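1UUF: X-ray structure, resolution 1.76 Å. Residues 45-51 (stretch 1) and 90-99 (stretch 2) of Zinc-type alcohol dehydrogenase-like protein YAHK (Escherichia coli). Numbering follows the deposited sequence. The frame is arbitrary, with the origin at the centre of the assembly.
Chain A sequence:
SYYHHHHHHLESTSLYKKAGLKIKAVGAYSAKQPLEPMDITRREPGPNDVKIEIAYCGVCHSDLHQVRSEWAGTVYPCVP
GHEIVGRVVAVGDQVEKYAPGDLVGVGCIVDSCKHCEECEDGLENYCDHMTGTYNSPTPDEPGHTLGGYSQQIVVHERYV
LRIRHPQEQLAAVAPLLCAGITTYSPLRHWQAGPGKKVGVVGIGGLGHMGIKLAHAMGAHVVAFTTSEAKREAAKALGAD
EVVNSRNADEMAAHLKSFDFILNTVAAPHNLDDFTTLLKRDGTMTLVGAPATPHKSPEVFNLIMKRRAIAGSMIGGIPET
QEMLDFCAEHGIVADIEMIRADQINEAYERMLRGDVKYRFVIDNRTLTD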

# COMPACT_ATOMS: atom_id res chain seq x y z
N PRO A 45 -15.83 29.49 27.49
CA PRO A 45 -15.32 28.18 27.88
C PRO A 45 -16.32 27.33 28.65
O PRO A 45 -16.88 27.77 29.66
CB PRO A 45 -14.10 28.54 28.73
CG PRO A 45 -13.62 29.81 28.10
CD PRO A 45 -14.91 30.56 27.89
N GLY A 46 -16.55 26.11 28.16
CA GLY A 46 -17.47 25.20 28.82
C GLY A 46 -16.71 24.42 29.89
O GLY A 46 -15.51 24.62 30.04
N PRO A 47 -17.37 23.52 30.62
CA PRO A 47 -16.69 22.75 31.67
C PRO A 47 -15.44 21.98 31.24
O PRO A 47 -14.53 21.80 32.04
CB PRO A 47 -17.80 21.83 32.19
CG PRO A 47 -18.74 21.70 31.03
CD PRO A 47 -18.78 23.11 30.50
N ASN A 48 -15.40 21.53 29.99
CA ASN A 48 -14.24 20.78 29.50
C ASN A 48 -13.35 21.60 28.57
O ASN A 48 -12.39 21.07 28.00
CB ASN A 48 -14.69 19.53 28.74
CG ASN A 48 -15.55 18.61 29.59
OD1 ASN A 48 -15.14 18.16 30.66
ND2 ASN A 48 -16.76 18.33 29.11
N ASP A 49 -13.65 22.89 28.42
CA ASP A 49 -12.89 23.76 27.53
C ASP A 49 -11.66 24.47 28.09
O ASP A 49 -11.56 24.75 29.28
CB ASP A 49 -13.79 24.83 26.92
CG ASP A 49 -14.84 24.25 26.00
OD1 ASP A 49 -14.56 23.21 25.37
OD2 ASP A 49 -15.93 24.86 25.89
N VAL A 50 -10.73 24.76 27.18
CA VAL A 50 -9.50 25.46 27.50
C VAL A 50 -9.48 26.72 26.63
O VAL A 50 -9.60 26.63 25.40
CB VAL A 50 -8.25 24.61 27.15
CG1 VAL A 50 -6.98 25.38 27.51
CG2 VAL A 50 -8.30 23.28 27.89
N LYS A 51 -9.37 27.88 27.27
CA LYS A 51 -9.32 29.15 26.55
C LYS A 51 -7.85 29.48 26.36
O LYS A 51 -7.11 29.60 27.33
CB LYS A 51 -10.01 30.25 27.35
CG LYS A 51 -9.96 31.62 26.69
CD LYS A 51 -10.68 32.65 27.55
CE LYS A 51 -10.64 34.02 26.91
NZ LYS A 51 -11.40 35.01 27.72
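Stretch 2, residues 90-99: AVGDQVEKYA

Stretch 2 runs antiparallel to stretch 1, and the contact is a short piece of sheet that opens into two packed turns. Residues 49-51 and 90-91 are extended strands. Val50 faces Val91 as a non-hydrogen-bonded pair, with CA atoms 4.6 Å apart, and Lys51 faces Ala90 as a hydrogen-bonded pair, with CA atoms 5.2 Å apart. Two backbone bonds bracket the Val50-Val91 pair: Lys51 N donates to Ala90 O at 2.9 Å and a nearly straight 167°, and Gly92 N donates to Asp49 O, also at 2.9 Å.

Beyond this ladder each stretch bends through a type I turn, Gly46 to Asp49 in stretch 1 and Gly92 to Val95 in stretch 2. The first is closed by Asp49 N to Gly46 O at 3.0 Å, the second by Val95 N to Gly92 O at 3.3 Å. The turns interlock through Pro47 O, which accepts a hydrogen bond from Gln94 N at 2.7 Å. Here the backbones are closest, with Pro47 CA 3.9 Å from Gly92 CA.

Gly92 makes that approach possible. Its CA lies 3.2 Å from Gly46 O and 3.3 Å from Pro47 O, both as CA-H...O contacts, and a CB in the ideal position would clash with both oxygens, 2.0 Å from Gly46 O and 2.3 Å from Pro47 O. Gly46 follows a different rule: a CB there would point away from stretch 2 but clash with Asp49 OD2 in its own turn. That carboxylate oxygen instead accepts a bond from Gly46 N at 2.7 Å, bracing the turn from within.

The side chains add a small apolar patch on the sheet face that carries Val50 and Val91. Val50 CG1 lies 4.4 Å from Val91 CG1, while Val50 CG2 reaches Val95 CG2 at 4.3 Å and Tyr98 CD1 at 4.0 Å, meeting the tyrosine ring obliquely. Val95 also packs on backbone, its CG2 3.3 Å from Asp49 O. The other face holds Lys51 and Ala90, whose CB atoms are 4.3 Å apart; the lysine, with all four chi angles t, then leads its end away from stretch 2.

Over the turns, Pro47 CB rests 3.5 Å from Gln94 CG and 3.6 Å from Asp93 OD1. Gln94 NE2 donates to that same Asp93 OD1 at 3.0 Å, tying the two polar side chains together. Asn48 points its CA-to-CB bond away from stretch 2, yet with chi1 m and chi2 at -57° its OD1 lies 3.3 Å from Gln94 CB.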

# COMPACT_ATOMS: atom_id res chain seq x y z
N ALA A 90 -7.75 30.52 30.65
CA ALA A 90 -8.73 30.01 31.59
C ALA A 90 -9.12 28.59 31.22
O ALA A 90 -8.88 28.15 30.09
CB ALA A 90 -9.96 30.91 31.60
N VAL A 91 -9.72 27.87 32.16
CA VAL A 91 -10.15 26.50 31.93
C VAL A 91 -11.50 26.23 32.58
O VAL A 91 -11.84 26.85 33.60
CB VAL A 91 -9.14 25.48 32.50
CG1 VAL A 91 -7.81 25.61 31.78
CG2 VAL A 91 -8.96 25.71 33.99
N GLY A 92 -12.26 25.32 31.99
CA GLY A 92 -13.56 24.96 32.54
C GLY A 92 -13.36 24.27 33.87
O GLY A 92 -12.26 23.82 34.18
N ASP A 93 -14.43 24.16 34.66
CA ASP A 93 -14.34 23.52 35.97
C ASP A 93 -14.13 22.01 35.93
O ASP A 93 -13.89 21.39 36.97
CB ASP A 93 -15.60 23.85 36.79
CG ASP A 93 -16.88 23.51 36.06
OD1 ASP A 93 -17.03 22.35 35.62
OD2 ASP A 93 -17.75 24.39 35.94
N GLN A 94 -14.23 21.41 34.74
CA GLN A 94 -14.04 19.97 34.61
C GLN A 94 -12.70 19.62 33.97
O GLN A 94 -12.35 18.45 33.84
CB GLN A 94 -15.17 19.35 33.78
CG GLN A 94 -16.53 19.42 34.45
CD GLN A 94 -16.53 18.80 35.83
OE1 GLN A 94 -16.18 17.63 35.99
NE2 GLN A 94 -16.92 19.58 36.83
N VAL A 95 -11.95 20.64 33.55
CA VAL A 95 -10.65 20.42 32.93
C VAL A 95 -9.67 19.87 33.96
O VAL A 95 -9.52 20.42 35.05
CB VAL A 95 -10.09 21.72 32.33
CG1 VAL A 95 -8.64 21.52 31.91
CG2 VAL A 95 -10.93 22.13 31.13
N GLU A 96 -8.99 18.78 33.60
CA GLU A 96 -8.04 18.15 34.52
C GLU A 96 -6.59 18.18 34.03
O GLU A 96 -5.67 18.04 34.82
CB GLU A 96 -8.45 16.70 34.77
CG GLU A 96 -9.94 16.52 35.02
CD GLU A 96 -10.28 15.12 35.47
OE1 GLU A 96 -9.90 14.75 36.60
OE2 GLU A 96 -10.93 14.39 34.70
N LYS A 97 -6.41 18.38 32.73
CA LYS A 97 -5.08 18.40 32.14
C LYS A 97 -4.35 19.74 32.19
O LYS A 97 -3.12 19.77 32.30
CB LYS A 97 -5.15 17.96 30.67
CG LYS A 97 -5.68 16.55 30.44
CD LYS A 97 -6.04 16.33 28.97
CE LYS A 97 -4.85 16.55 28.04
NZ LYS A 97 -5.21 16.34 26.61
N TYR A 98 -5.10 20.83 32.11
CA TYR A 98 -4.49 22.15 32.07
C TYR A 98 -4.89 23.16 33.13
O TYR A 98 -5.93 23.04 33.78
CB TYR A 98 -4.71 22.76 30.69
CG TYR A 98 -4.22 21.86 29.59
CD1 TYR A 98 -5.10 21.02 28.90
CD2 TYR A 98 -2.86 21.77 29.31
CE1 TYR A 98 -4.62 20.11 27.95
CE2 TYR A 98 -2.38 20.87 28.37
CZ TYR A 98 -3.26 20.04 27.70
OH TYR A 98 -2.75 19.12 26.82
N ALA A 99 -4.05 24.18 33.27
CA ALA A 99 -4.26 25.27 34.21
C ALA A 99 -3.75 26.57 33.59
O ALA A 99 -2.89 26.56 32.71
CB ALA A 99 -3.50 24.98 35.50